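Local coordinates for acyl-CoA N-acyltransferases (NAT) superfamily protein (Arabidopsis thaliana, PDB 6TH0) that probably transfers the acetyl group of acetyl-CoA to the N-terminal methionine of transmembrane proteins, and to protein lysines, through its GNAT acetyltransferase domain, at residues E32-F35 and F36-V39; G101-E104 and T105-K108; N140-A143 and I144-Y147; Y162-G166 and Q167-S171. All coordinates share one frame; numbering follows the deposited sequence.

Contact 1 (E32-F35 and F36-V39)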
loop_
_atom_site.group_PDB
_atom_site.type_symbol
_atom_site.label_atom_id
_atom_site.label_comp_id
_atom_site.label_asym_id
_atom_site.label_seq_id
_atom_site.Cartn_x
_atom_site.Cartn_y
_atom_site.Cartn_z
ATOM N N GLU A 32 -7.115 7.339 11.863
ATOM C CA GLU A 32 -7.032 8.429 12.812
ATOM C C GLU A 32 -5.942 9.404 12.385
ATOM O O GLU A 32 -5.050 9.076 11.599
ATOM C CB GLU A 32 -6.717 7.881 14.204
ATOM C CG GLU A 32 -5.407 7.092 14.217
ATOM C CD GLU A 32 -4.972 6.637 15.597
ATOM O OE1 GLU A 32 -5.669 6.950 16.586
ATOM O OE2 GLU A 32 -3.927 5.957 15.688
ATOM N N SER A 33 -6.016 10.619 12.928
ATOM C CA SER A 33 -5.058 11.645 12.539
ATOM C C SER A 33 -3.629 11.204 12.853
ATOM O O SER A 33 -2.696 11.511 12.101
ATOM C CB SER A 33 -5.392 12.954 13.248
ATOM O OG SER A 33 -5.441 12.757 14.651
ATOM N N GLU A 34 -3.439 10.474 13.954
ATOM C CA GLU A 34 -2.106 9.984 14.290
ATOM C C GLU A 34 -1.518 9.154 13.159
ATOM O O GLU A 34 -0.308 9.194 12.911
ATOM C CB GLU A 34 -2.145 9.161 15.578
ATOM C CG GLU A 34 -2.240 9.961 16.858
ATOM C CD GLU A 34 -1.039 10.870 17.065
ATOM O OE1 GLU A 34 -0.192 10.960 16.151
ATOM O OE2 GLU A 34 -0.929 11.477 18.152
ATOM N N PHE A 35 -2.354 8.390 12.458
ATOM C CA PHE A 35 -1.819 7.575 11.376
ATOM C C PHE A 35 -1.138 8.444 10.327
ATOM O O PHE A 35 -0.073 8.097 9.811
ATOM C CB PHE A 35 -2.928 6.735 10.750
ATOM C CG PHE A 35 -2.528 6.083 9.467
ATOM C CD1 PHE A 35 -1.715 4.957 9.487
ATOM C CD2 PHE A 35 -2.990 6.558 8.250
ATOM C CE1 PHE A 35 -1.342 4.326 8.314
ATOM C CE2 PHE A 35 -2.634 5.930 7.052
ATOM C CZ PHE A 35 -1.796 4.804 7.091
ATOM N N PHE A 36 -1.744 9.576 9.983
ATOM C CA PHE A 36 -1.159 10.390 8.928
ATOM C C PHE A 36 0.103 11.097 9.388
ATOM O O PHE A 36 0.980 11.366 8.558
ATOM C CB PHE A 36 -2.214 11.343 8.385
ATOM C CG PHE A 36 -3.346 10.609 7.743
ATOM C CD1 PHE A 36 -3.194 10.056 6.480
ATOM C CD2 PHE A 36 -4.537 10.418 8.420
ATOM C CE1 PHE A 36 -4.210 9.341 5.896
ATOM C CE2 PHE A 36 -5.572 9.713 7.829
ATOM C CZ PHE A 36 -5.403 9.168 6.564
ATOM N N GLN A 37 0.211 11.420 10.683
ATOM C CA GLN A 37 1.473 11.914 11.213
ATOM C C GLN A 37 2.554 10.850 11.076
ATOM O O GLN A 37 3.704 11.151 10.739
ATOM C CB GLN A 37 1.326 12.322 12.686
ATOM C CG GLN A 37 0.604 13.635 12.955
ATOM C CD GLN A 37 1.356 14.846 12.424
ATOM O OE1 GLN A 37 2.583 14.845 12.336
ATOM N NE2 GLN A 37 0.618 15.901 12.099
ATOM N N ASN A 38 2.213 9.605 11.408
ATOM C CA ASN A 38 3.152 8.501 11.240
ATOM C C ASN A 38 3.619 8.400 9.793
ATOM O O ASN A 38 4.818 8.278 9.523
ATOM C CB ASN A 38 2.479 7.208 11.700
ATOM C CG ASN A 38 3.399 5.988 11.664
ATOM O OD1 ASN A 38 4.593 6.056 11.320
ATOM N ND2 ASN A 38 2.845 4.861 12.100
ATOM N N VAL A 39 2.694 8.514 8.846
ATOM C CA VAL A 39 3.045 8.365 7.435
ATOM C C VAL A 39 4.051 9.437 7.024
ATOM O O VAL A 39 5.125 9.132 6.495
ATOM C CB VAL A 39 1.783 8.425 6.554
ATOM C CG1 VAL A 39 2.158 8.512 5.083
ATOM C CG2 VAL A 39 0.876 7.219 6.790
#
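Ser33 O receives two backbone N-H groups at the start of helix 33-41, an early helix of the GNAT fold. Gln37 N supplies the regular helical bond, 3.2 Å from Ser33 O, while Phe36 N makes a weak, bent bond to the same oxygen. One and two residues on, Asn38 N binds Glu34 O and Val39 N binds Phe35 O, so the first turn passes into a regular alpha-helix. Two adjacent rings give this turn its apolar side. Phe35 and Phe36 form a T-shaped pair, centroids 5.1 Å apart and planes at 76°, in which the Phe35 edge is the stem and CD2 stands over the middle of the Phe36 face. With CG anti to the backbone N (chi1 168°), the Phe35 ring is carried out over the side of the helix where Val39, one turn later, meets it. Phe36 is buried, packs on Glu20 and sets its ring edge-to-face with His23 of helix 16-26; Phe35 stacks on Tyr31 and, with Val39, reaches Ile45 and Thr68 of the sheet. A serine in place of Phe36 would probably open a gap toward helix 16-26 and leave the Phe35 edge without the face it points into. On the Phe35 ring itself, Val39 CG2 lies over one face, offset toward the rim, 3.6 Å from Phe35 CZ.

Contact 2 (G101-E104 and T105-K108). With ACO (acetyl coenzyme *a), chain C.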
loop_
_atom_site.group_PDB
_atom_site.type_symbol
_atom_site.label_atom_id
_atom_site.label_comp_id
_atom_site.label_asym_id
_atom_site.label_seq_id
_atom_site.Cartn_x
_atom_site.Cartn_y
_atom_site.Cartn_z
ATOM N N GLY A 101 -4.286 4.752 -3.460
ATOM C CA GLY A 101 -5.358 5.490 -4.112
ATOM C C GLY A 101 -4.820 6.393 -5.192
ATOM O O GLY A 101 -3.688 6.875 -5.111
ATOM N N VAL A 102 -5.653 6.650 -6.203
ATOM C CA VAL A 102 -5.361 7.590 -7.279
ATOM C C VAL A 102 -6.598 8.476 -7.440
ATOM O O VAL A 102 -7.725 7.982 -7.351
ATOM C CB VAL A 102 -5.008 6.856 -8.594
ATOM C CG1 VAL A 102 -4.775 7.835 -9.720
ATOM C CG2 VAL A 102 -3.764 5.926 -8.412
ATOM N N VAL A 103 -6.406 9.788 -7.610
ATOM C CA VAL A 103 -7.585 10.639 -7.744
ATOM C C VAL A 103 -8.343 10.253 -9.018
ATOM O O VAL A 103 -7.758 9.903 -10.050
ATOM C CB VAL A 103 -7.290 12.151 -7.730
ATOM C CG1 VAL A 103 -6.478 12.583 -6.479
ATOM C CG2 VAL A 103 -6.633 12.601 -9.007
ATOM N N GLU A 104 -9.665 10.370 -8.945
ATOM C CA GLU A 104 -10.552 9.817 -9.963
ATOM C C GLU A 104 -10.131 10.228 -11.379
ATOM O O GLU A 104 -10.055 9.391 -12.285
ATOM C CB GLU A 104 -11.985 10.238 -9.616
ATOM C CG GLU A 104 -13.066 9.268 -10.036
ATOM C CD GLU A 104 -14.366 9.460 -9.254
ATOM O OE1 GLU A 104 -14.387 10.236 -8.270
ATOM O OE2 GLU A 104 -15.361 8.788 -9.596
ATOM N N THR A 105 -9.822 11.506 -11.587
ATOM C CA THR A 105 -9.506 11.950 -12.942
ATOM C C THR A 105 -8.143 11.478 -13.442
ATOM O O THR A 105 -7.821 11.715 -14.610
ATOM C CB THR A 105 -9.596 13.474 -13.025
ATOM O OG1 THR A 105 -8.766 14.064 -12.015
ATOM C CG2 THR A 105 -11.036 13.925 -12.820
ATOM N N TYR A 106 -7.325 10.842 -12.605
ATOM C CA TYR A 106 -6.035 10.310 -13.039
ATOM C C TYR A 106 -6.039 8.793 -13.181
ATOM O O TYR A 106 -4.981 8.200 -13.411
ATOM C CB TYR A 106 -4.921 10.737 -12.070
ATOM C CG TYR A 106 -4.419 12.147 -12.292
ATOM C CD1 TYR A 106 -5.072 13.233 -11.734
ATOM C CD2 TYR A 106 -3.287 12.384 -13.061
ATOM C CE1 TYR A 106 -4.620 14.524 -11.940
ATOM C CE2 TYR A 106 -2.828 13.671 -13.277
ATOM C CZ TYR A 106 -3.499 14.737 -12.710
ATOM O OH TYR A 106 -3.048 16.023 -12.913
ATOM N N ARG A 107 -7.193 8.152 -13.045
ATOM C CA ARG A 107 -7.244 6.700 -13.029
ATOM C C ARG A 107 -7.147 6.108 -14.431
ATOM O O ARG A 107 -7.363 6.777 -15.441
ATOM C CB ARG A 107 -8.511 6.229 -12.326
ATOM C CG ARG A 107 -8.430 6.482 -10.841
ATOM C CD ARG A 107 -9.689 6.077 -10.117
ATOM N NE ARG A 107 -9.662 6.591 -8.764
ATOM C CZ ARG A 107 -10.681 6.542 -7.918
ATOM N NH1 ARG A 107 -11.820 5.973 -8.289
ATOM N NH2 ARG A 107 -10.557 7.056 -6.704
ATOM N N LYS A 108 -6.794 4.823 -14.477
ATOM C CA LYS A 108 -6.676 4.071 -15.725
ATOM C C LYS A 108 -5.524 4.574 -16.585
ATOM O O LYS A 108 -5.600 4.550 -17.813
ATOM C CB LYS A 108 -7.991 4.082 -16.520
ATOM C CG LYS A 108 -9.154 3.522 -15.708
ATOM C CD LYS A 108 -10.144 2.782 -16.587
ATOM C CE LYS A 108 -10.668 1.545 -15.856
ATOM N NZ LYS A 108 -11.358 0.573 -16.759
HETATM N N1A ACO C . -4.998 2.917 -21.276
HETATM C C2A ACO C . -6.181 2.335 -20.878
HETATM N N3A ACO C . -6.490 1.628 -19.777
HETATM C C4A ACO C . -5.398 1.492 -18.930
HETATM C C5A ACO C . -4.104 2.040 -19.203
HETATM C C6A ACO C . -3.951 2.754 -20.407
HETATM N N6A ACO C . -2.737 3.303 -20.724
HETATM N N7A ACO C . -3.201 1.748 -18.173
HETATM C C8A ACO C . -3.936 1.036 -17.293
HETATM N N9A ACO C . -5.257 0.852 -17.702
HETATM C C1B ACO C . -6.320 0.126 -17.006
HETATM C C2B ACO C . -5.822 -1.200 -16.266
HETATM O O2B ACO C . -5.734 -2.226 -17.163
HETATM C C3B ACO C . -7.140 -1.308 -15.363
HETATM O O3B ACO C . -8.100 -1.707 -16.213
HETATM P P3B ACO C . -9.382 -2.753 -15.409
HETATM O O7A ACO C . -10.032 -1.632 -14.642
HETATM O O8A ACO C . -10.158 -3.330 -16.580
HETATM O O9A ACO C . -8.500 -3.670 -14.596
HETATM C C4B ACO C . -7.340 0.173 -14.894
HETATM O O4B ACO C . -6.890 1.016 -16.005
HETATM C C5B ACO C . -6.595 0.467 -13.579
HETATM O O5B ACO C . -5.244 0.133 -13.668
HETATM P P1A ACO C . -4.352 1.382 -13.064
HETATM O O1A ACO C . -4.579 2.596 -13.886
HETATM O O2A ACO C . -2.967 0.853 -12.816
HETATM O O3A ACO C . -4.894 1.798 -11.514
HETATM P P2A ACO C . -5.478 3.267 -11.351
HETATM O O4A ACO C . -4.414 4.302 -11.310
HETATM O O5A ACO C . -6.745 3.521 -12.123
HETATM O O6A ACO C . -6.019 3.287 -9.701
HETATM C CBP ACO C . -7.124 2.201 -7.859
HETATM C CCP ACO C . -6.514 2.049 -9.320
HETATM C CDP ACO C . -5.972 2.460 -6.916
HETATM C CEP ACO C . -7.870 0.926 -7.459
HETATM C CAP ACO C . -8.081 3.419 -7.946
HETATM O OAP ACO C . -9.264 3.091 -8.668
HETATM C C9P ACO C . -8.535 3.964 -6.594
HETATM O O9P ACO C . -7.946 4.886 -6.074
HETATM N N8P ACO C . -9.672 3.436 -6.018
HETATM C C7P ACO C . -10.185 3.924 -4.695
HETATM C C6P ACO C . -9.225 3.581 -3.594
HETATM C C5P ACO C . -9.169 2.096 -3.511
HETATM O O5P ACO C . -10.119 1.350 -3.689
HETATM N N4P ACO C . -7.934 1.553 -3.217
HETATM C C3P ACO C . -7.890 0.093 -3.161
HETATM C C2P ACO C . -6.838 -0.336 -2.202
HETATM S S1P ACO C . -6.849 -2.194 -2.151
HETATM C C ACO C . -8.055 -2.357 -0.835
HETATM O O ACO C . -9.188 -2.723 -1.027
HETATM C CH3 ACO C . -7.632 -1.971 0.487
#
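Arg107 folds back over the end of strand 93-102 and grips Val102 O side-on with two nitrogens. Its NE lies 2.8 Å from Val102 O and its NH2 3.0 Å from the same oxygen, which sits in the guanidinium plane. The extended chain lays the flat group between the pantetheine of acetyl-CoA, whose C9P covers one face, and Glu104 CA on the opposite face. This is the tight part of the pyrophosphate-binding turn of the GNAT fold: Val102 N donates to O9P of the cofactor, and Lys108 N reaches O5A at 2.7 Å. Val103 CG2 is also pressed to the Tyr106 ring edge, 3.2 Å from Tyr106 CD1, while Tyr106 OH binds Asp52. An alanine at Arg107 would probably leave Val102 O without both side-chain donors and uncover one side of the pantetheine. The outer side is looser. The Glu104 carboxylate is exposed, OE2 staying 4.7 Å from Arg107 NH1, and Lys108 NZ makes just a weak bond, 3.3 Å long, to O7A of the 3'-phosphate. Val102 packs on Ile111 and Ala112 of helix 111-123, Val103 on helix 16-26, and Tyr106 fits between helix 111-123 and Ile64 of strand 63-73.

Contact 3 (N140-A143 and I144-Y147); sequences NNPA and IRLY. With ACO (acetyl coenzyme *a), chain C.
Arg145 lays its guanidinium across the first turn of helix 141-149, one face over Asn141 O and Pro142 CA, while its edge is turned to the 3'-phosphate of acetyl-CoA. NE and NH1 point out from that edge to two oxygens: Arg145 NE is 3.0 Å from O9A and Arg145 NH1 3.1 Å from O7A, both bonds close to straight. A bend at chi3 (-57°) turns the group back over the turn, where NH1 also lies 3.7 Å from Pro142 CG and NH2 lies beside Asn141 CB. Paired donors to two phosphate oxygens are likely to fix the rotation of the phosphate as well as balance its charge. Asn140, the N-cap, works in two directions. A chi1 of -170° holds its amide opposite the main-chain nitrogen; from there OD1 accepts from Ala143 N, which approaches from above the amide carbonyl plane, and ND2 is sent to the pantetheine, 3.1 Å from O5P. Closer to the thioester, Ala143 CB lies 3.9 Å from the sulfur S1P, to which Tyr147 presents its ring edge. Ile144 slants past Asn141, its CD1 3.9 Å from Asn141 OD1. Around the helix, Leu146 packs on helix 111-123, Ile144 on Val136 of strand 129-137 and on strand 167-177, and Tyr147 on strands 93-102, 129-137 and 167-177.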
loop_
_atom_site.group_PDB
_atom_site.type_symbol
_atom_site.label_atom_id
_atom_site.label_comp_id
_atom_site.label_asym_id
_atom_site.label_seq_id
_atom_site.Cartn_x
_atom_site.Cartn_y
_atom_site.Cartn_z
ATOM N N ASN A 140 -14.110 -5.370 -4.160
ATOM C CA ASN A 140 -13.403 -4.362 -4.951
ATOM C C ASN A 140 -12.704 -5.060 -6.116
ATOM O O ASN A 140 -11.507 -5.348 -6.086
ATOM C CB ASN A 140 -12.419 -3.596 -4.078
ATOM C CG ASN A 140 -11.818 -2.372 -4.784
ATOM O OD1 ASN A 140 -11.794 -2.284 -6.011
ATOM N ND2 ASN A 140 -11.285 -1.453 -3.999
ATOM N N ASN A 141 -13.479 -5.317 -7.168
ATOM C CA ASN A 141 -12.947 -6.035 -8.321
ATOM C C ASN A 141 -11.798 -5.298 -9.004
ATOM O O ASN A 141 -10.835 -5.967 -9.422
ATOM C CB ASN A 141 -14.104 -6.335 -9.284
ATOM C CG ASN A 141 -14.782 -7.662 -8.975
ATOM O OD1 ASN A 141 -14.272 -8.461 -8.186
ATOM N ND2 ASN A 141 -15.946 -7.882 -9.550
ATOM N N PRO A 142 -11.839 -3.974 -9.192
ATOM C CA PRO A 142 -10.685 -3.300 -9.812
ATOM C C PRO A 142 -9.392 -3.520 -9.049
ATOM O O PRO A 142 -8.339 -3.749 -9.668
ATOM C CB PRO A 142 -11.115 -1.829 -9.826
ATOM C CG PRO A 142 -12.603 -1.912 -9.976
ATOM C CD PRO A 142 -13.031 -3.105 -9.160
ATOM N N ALA A 143 -9.454 -3.489 -7.716
ATOM C CA ALA A 143 -8.265 -3.732 -6.903
ATOM C C ALA A 143 -7.788 -5.172 -7.051
ATOM O O ALA A 143 -6.589 -5.414 -7.191
ATOM C CB ALA A 143 -8.565 -3.411 -5.442
ATOM N N ILE A 144 -8.710 -6.136 -7.012
ATOM C CA ILE A 144 -8.342 -7.537 -7.241
ATOM C C ILE A 144 -7.631 -7.700 -8.583
ATOM O O ILE A 144 -6.573 -8.336 -8.667
ATOM C CB ILE A 144 -9.587 -8.436 -7.144
ATOM C CG1 ILE A 144 -10.143 -8.403 -5.713
ATOM C CG2 ILE A 144 -9.287 -9.858 -7.640
ATOM C CD1 ILE A 144 -11.497 -9.092 -5.575
ATOM N N ARG A 145 -8.203 -7.145 -9.664
ATOM C CA ARG A 145 -7.559 -7.255 -10.975
ATOM C C ARG A 145 -6.175 -6.612 -10.983
ATOM O O ARG A 145 -5.255 -7.099 -11.658
ATOM C CB ARG A 145 -8.440 -6.633 -12.065
ATOM C CG ARG A 145 -9.772 -7.338 -12.271
ATOM C CD ARG A 145 -10.490 -6.909 -13.563
ATOM N NE ARG A 145 -10.737 -5.467 -13.628
ATOM C CZ ARG A 145 -11.841 -4.869 -13.177
ATOM N NH1 ARG A 145 -11.977 -3.552 -13.282
ATOM N NH2 ARG A 145 -12.806 -5.582 -12.610
ATOM N N LEU A 146 -6.027 -5.487 -10.285
ATOM C CA LEU A 146 -4.751 -4.770 -10.245
ATOM C C LEU A 146 -3.664 -5.609 -9.582
ATOM O O LEU A 146 -2.547 -5.742 -10.099
ATOM C CB LEU A 146 -4.933 -3.442 -9.499
ATOM C CG LEU A 146 -3.701 -2.575 -9.223
ATOM C CD1 LEU A 146 -3.036 -2.162 -10.517
ATOM C CD2 LEU A 146 -4.094 -1.337 -8.392
ATOM N N TYR A 147 -3.957 -6.160 -8.417
ATOM C CA TYR A 147 -2.908 -6.905 -7.729
ATOM C C TYR A 147 -2.592 -8.201 -8.464
ATOM O O TYR A 147 -1.420 -8.592 -8.568
ATOM C CB TYR A 147 -3.307 -7.125 -6.273
ATOM C CG TYR A 147 -3.058 -5.880 -5.435
ATOM C CD1 TYR A 147 -1.766 -5.500 -5.086
ATOM C CD2 TYR A 147 -4.104 -5.055 -5.033
ATOM C CE1 TYR A 147 -1.525 -4.370 -4.343
ATOM C CE2 TYR A 147 -3.871 -3.918 -4.295
ATOM C CZ TYR A 147 -2.578 -3.575 -3.957
ATOM O OH TYR A 147 -2.329 -2.453 -3.212
HETATM N N1A ACO C . -4.998 2.917 -21.276
HETATM C C2A ACO C . -6.181 2.335 -20.878
HETATM N N3A ACO C . -6.490 1.628 -19.777
HETATM C C4A ACO C . -5.398 1.492 -18.930
HETATM C C5A ACO C . -4.104 2.040 -19.203
HETATM C C6A ACO C . -3.951 2.754 -20.407
HETATM N N6A ACO C . -2.737 3.303 -20.724
HETATM N N7A ACO C . -3.201 1.748 -18.173
HETATM C C8A ACO C . -3.936 1.036 -17.293
HETATM N N9A ACO C . -5.257 0.852 -17.702
HETATM C C1B ACO C . -6.320 0.126 -17.006
HETATM C C2B ACO C . -5.822 -1.200 -16.266
HETATM O O2B ACO C . -5.734 -2.226 -17.163
HETATM C C3B ACO C . -7.140 -1.308 -15.363
HETATM O O3B ACO C . -8.100 -1.707 -16.213
HETATM P P3B ACO C . -9.382 -2.753 -15.409
HETATM O O7A ACO C . -10.032 -1.632 -14.642
HETATM O O8A ACO C . -10.158 -3.330 -16.580
HETATM O O9A ACO C . -8.500 -3.670 -14.596
HETATM C C4B ACO C . -7.340 0.173 -14.894
HETATM O O4B ACO C . -6.890 1.016 -16.005
HETATM C C5B ACO C . -6.595 0.467 -13.579
HETATM O O5B ACO C . -5.244 0.133 -13.668
HETATM P P1A ACO C . -4.352 1.382 -13.064
HETATM O O1A ACO C . -4.579 2.596 -13.886
HETATM O O2A ACO C . -2.967 0.853 -12.816
HETATM O O3A ACO C . -4.894 1.798 -11.514
HETATM P P2A ACO C . -5.478 3.267 -11.351
HETATM O O4A ACO C . -4.414 4.302 -11.310
HETATM O O5A ACO C . -6.745 3.521 -12.123
HETATM O O6A ACO C . -6.019 3.287 -9.701
HETATM C CBP ACO C . -7.124 2.201 -7.859
HETATM C CCP ACO C . -6.514 2.049 -9.320
HETATM C CDP ACO C . -5.972 2.460 -6.916
HETATM C CEP ACO C . -7.870 0.926 -7.459
HETATM C CAP ACO C . -8.081 3.419 -7.946
HETATM O OAP ACO C . -9.264 3.091 -8.668
HETATM C C9P ACO C . -8.535 3.964 -6.594
HETATM O O9P ACO C . -7.946 4.886 -6.074
HETATM N N8P ACO C . -9.672 3.436 -6.018
HETATM C C7P ACO C . -10.185 3.924 -4.695
HETATM C C6P ACO C . -9.225 3.581 -3.594
HETATM C C5P ACO C . -9.169 2.096 -3.511
HETATM O O5P ACO C . -10.119 1.350 -3.689
HETATM N N4P ACO C . -7.934 1.553 -3.217
HETATM C C3P ACO C . -7.890 0.093 -3.161
HETATM C C2P ACO C . -6.838 -0.336 -2.202
HETATM S S1P ACO C . -6.849 -2.194 -2.151
HETATM C C ACO C . -8.055 -2.357 -0.835
HETATM O O ACO C . -9.188 -2.723 -1.027
HETATM C CH3 ACO C . -7.632 -1.971 0.487
#

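Contact 4 (Y162-G166 and Q167-S171); sequences YLING and QHFDS
Leu163 CD1 sits over the centre of the His168 imidazole, 4.0 Å from its centroid, a CH-pi contact across a beta hairpin whose strands, 153-164 and 167-177, join through a type I' turn from Ile164 to Gln167. The two residues form a non-hydrogen-bonded pair. Leu163 turns CG away from its own main-chain nitrogen (chi1 173°), a torsion that leads the branch toward the partner strand, where CD1 comes to lie against the ring face. The other face of the hairpin carries Tyr162, Ile164 and Phe169. The side chains of Ile164 and Phe169 cross at about a right angle, Ile164 CB 4.1 Å from Phe169 CE2, and the Ile164 carbonyl oxygen lies at the edge of the Phe169 ring. The backbone ladder holds these groups in register: Tyr162 and Phe169 exchange N-H and O in both directions, and Ile164 N reaches Gln167 O at 2.8 Å in a nearly straight bond. The return bond, Gln167 N to Ile164 O, closes the turn. Farther out, Phe169 meets the ring of His139, Ile164 packs on Pro28 and Ile29, and Asp170 forms a salt bridge with Arg157. Tyr162, part of the acetyl-CoA pocket, lies against Ile137, with its OH weakly bonded to His135 O. Beyond the Tyr162-Phe169 pair, Ser171 CB comes to 3.5 Å from Tyr162 CE2.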
loop_
_atom_site.group_PDB
_atom_site.type_symbol
_atom_site.label_atom_id
_atom_site.label_comp_id
_atom_site.label_asym_id
_atom_site.label_seq_id
_atom_site.Cartn_x
_atom_site.Cartn_y
_atom_site.Cartn_z
ATOM N N TYR A 162 -12.993 -5.902 7.619
ATOM C CA TYR A 162 -13.171 -4.461 7.529
ATOM C C TYR A 162 -14.494 -4.014 8.139
ATOM O O TYR A 162 -15.491 -4.740 8.105
ATOM C CB TYR A 162 -13.100 -4.004 6.074
ATOM C CG TYR A 162 -11.723 -4.085 5.458
ATOM C CD1 TYR A 162 -10.667 -3.377 6.000
ATOM C CD2 TYR A 162 -11.487 -4.839 4.312
ATOM C CE1 TYR A 162 -9.406 -3.430 5.441
ATOM C CE2 TYR A 162 -10.214 -4.893 3.738
ATOM C CZ TYR A 162 -9.189 -4.175 4.312
ATOM O OH TYR A 162 -7.925 -4.205 3.774
ATOM N N LEU A 163 -14.491 -2.807 8.707
ATOM C CA LEU A 163 -15.699 -2.179 9.225
ATOM C C LEU A 163 -15.819 -0.821 8.551
ATOM O O LEU A 163 -14.951 0.039 8.733
ATOM C CB LEU A 163 -15.638 -2.031 10.749
ATOM C CG LEU A 163 -16.758 -1.249 11.443
ATOM C CD1 LEU A 163 -18.108 -1.877 11.163
ATOM C CD2 LEU A 163 -16.500 -1.156 12.938
ATOM N N ILE A 164 -16.866 -0.644 7.740
ATOM C CA ILE A 164 -17.029 0.547 6.910
ATOM C C ILE A 164 -18.472 1.024 7.020
ATOM O O ILE A 164 -19.401 0.299 6.641
ATOM C CB ILE A 164 -16.672 0.283 5.438
ATOM C CG1 ILE A 164 -15.271 -0.324 5.326
ATOM C CG2 ILE A 164 -16.774 1.575 4.641
ATOM C CD1 ILE A 164 -14.915 -0.757 3.950
ATOM N N ASN A 165 -18.658 2.243 7.518
ATOM C CA ASN A 165 -19.988 2.819 7.704
ATOM C C ASN A 165 -20.857 1.884 8.541
ATOM O O ASN A 165 -22.014 1.607 8.219
ATOM C CB ASN A 165 -20.643 3.137 6.359
ATOM C CG ASN A 165 -21.688 4.230 6.472
ATOM O OD1 ASN A 165 -21.655 5.034 7.404
ATOM N ND2 ASN A 165 -22.626 4.265 5.526
ATOM N N GLY A 166 -20.268 1.384 9.625
ATOM C CA GLY A 166 -20.932 0.451 10.519
ATOM C C GLY A 166 -21.356 -0.862 9.895
ATOM O O GLY A 166 -22.226 -1.549 10.438
ATOM N N GLN A 167 -20.762 -1.246 8.774
ATOM C CA GLN A 167 -21.071 -2.504 8.119
ATOM C C GLN A 167 -19.772 -3.296 7.997
ATOM O O GLN A 167 -18.731 -2.727 7.666
ATOM C CB GLN A 167 -21.721 -2.233 6.747
ATOM C CG GLN A 167 -22.473 -3.397 6.124
ATOM C CD GLN A 167 -23.201 -3.004 4.842
ATOM O OE1 GLN A 167 -23.233 -1.829 4.466
ATOM N NE2 GLN A 167 -23.805 -3.987 4.178
ATOM N N HIS A 168 -19.822 -4.598 8.279
ATOM C CA HIS A 168 -18.641 -5.447 8.145
ATOM C C HIS A 168 -18.510 -6.009 6.733
ATOM O O HIS A 168 -19.503 -6.390 6.108
ATOM C CB HIS A 168 -18.650 -6.593 9.160
ATOM C CG HIS A 168 -18.265 -6.172 10.545
ATOM N ND1 HIS A 168 -19.194 -5.836 11.506
ATOM C CD2 HIS A 168 -17.050 -5.989 11.113
ATOM C CE1 HIS A 168 -18.568 -5.492 12.616
ATOM N NE2 HIS A 168 -17.267 -5.572 12.402
ATOM N N PHE A 169 -17.275 -6.042 6.233
ATOM C CA PHE A 169 -16.982 -6.550 4.901
ATOM C C PHE A 169 -15.788 -7.487 4.974
ATOM O O PHE A 169 -14.888 -7.291 5.791
ATOM C CB PHE A 169 -16.667 -5.416 3.940
ATOM C CG PHE A 169 -17.848 -4.559 3.643
ATOM C CD1 PHE A 169 -18.730 -4.898 2.631
ATOM C CD2 PHE A 169 -18.105 -3.435 4.415
ATOM C CE1 PHE A 169 -19.833 -4.113 2.369
ATOM C CE2 PHE A 169 -19.212 -2.642 4.159
ATOM C CZ PHE A 169 -20.074 -2.982 3.135
ATOM N N ASP A 170 -15.777 -8.483 4.090
ATOM C CA ASP A 170 -14.682 -9.445 4.025
ATOM C C ASP A 170 -13.503 -8.854 3.248
ATOM O O ASP A 170 -13.641 -7.887 2.492
ATOM C CB ASP A 170 -15.139 -10.744 3.349
ATOM C CG ASP A 170 -16.249 -11.444 4.108
ATOM O OD1 ASP A 170 -16.545 -11.054 5.258
ATOM O OD2 ASP A 170 -16.837 -12.397 3.542
ATOM N N SER A 171 -12.325 -9.446 3.439
ATOM C CA SER A 171 -11.154 -9.055 2.671
ATOM C C SER A 171 -10.534 -10.282 2.018
ATOM O O SER A 171 -10.823 -11.428 2.381
ATOM C CB SER A 171 -10.107 -8.356 3.550
ATOM O OG SER A 171 -9.522 -9.294 4.443
#

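Three of the four contacts touch acetyl-CoA. Contacts 2 and 3, with centres about 14 Å apart and nearest atoms about 5 Å, hold it from two sides: contact 2 binds the pyrophosphate and part of the pantetheine, contact 3 the other amide and, through two bonds from Arg145, the 3'-phosphate, which contact 2 reaches through a weak bond. Contact 4, its centre about 17 Å from that of contact 3, brings the side chain of Tyr162 within about 4 Å of the cofactor. Contact 1 stands apart, the side chain of Phe35 about 11 Å from the ligand, and its centre about 26 Å from that of contact 3, on the opposite side of the chain's centre.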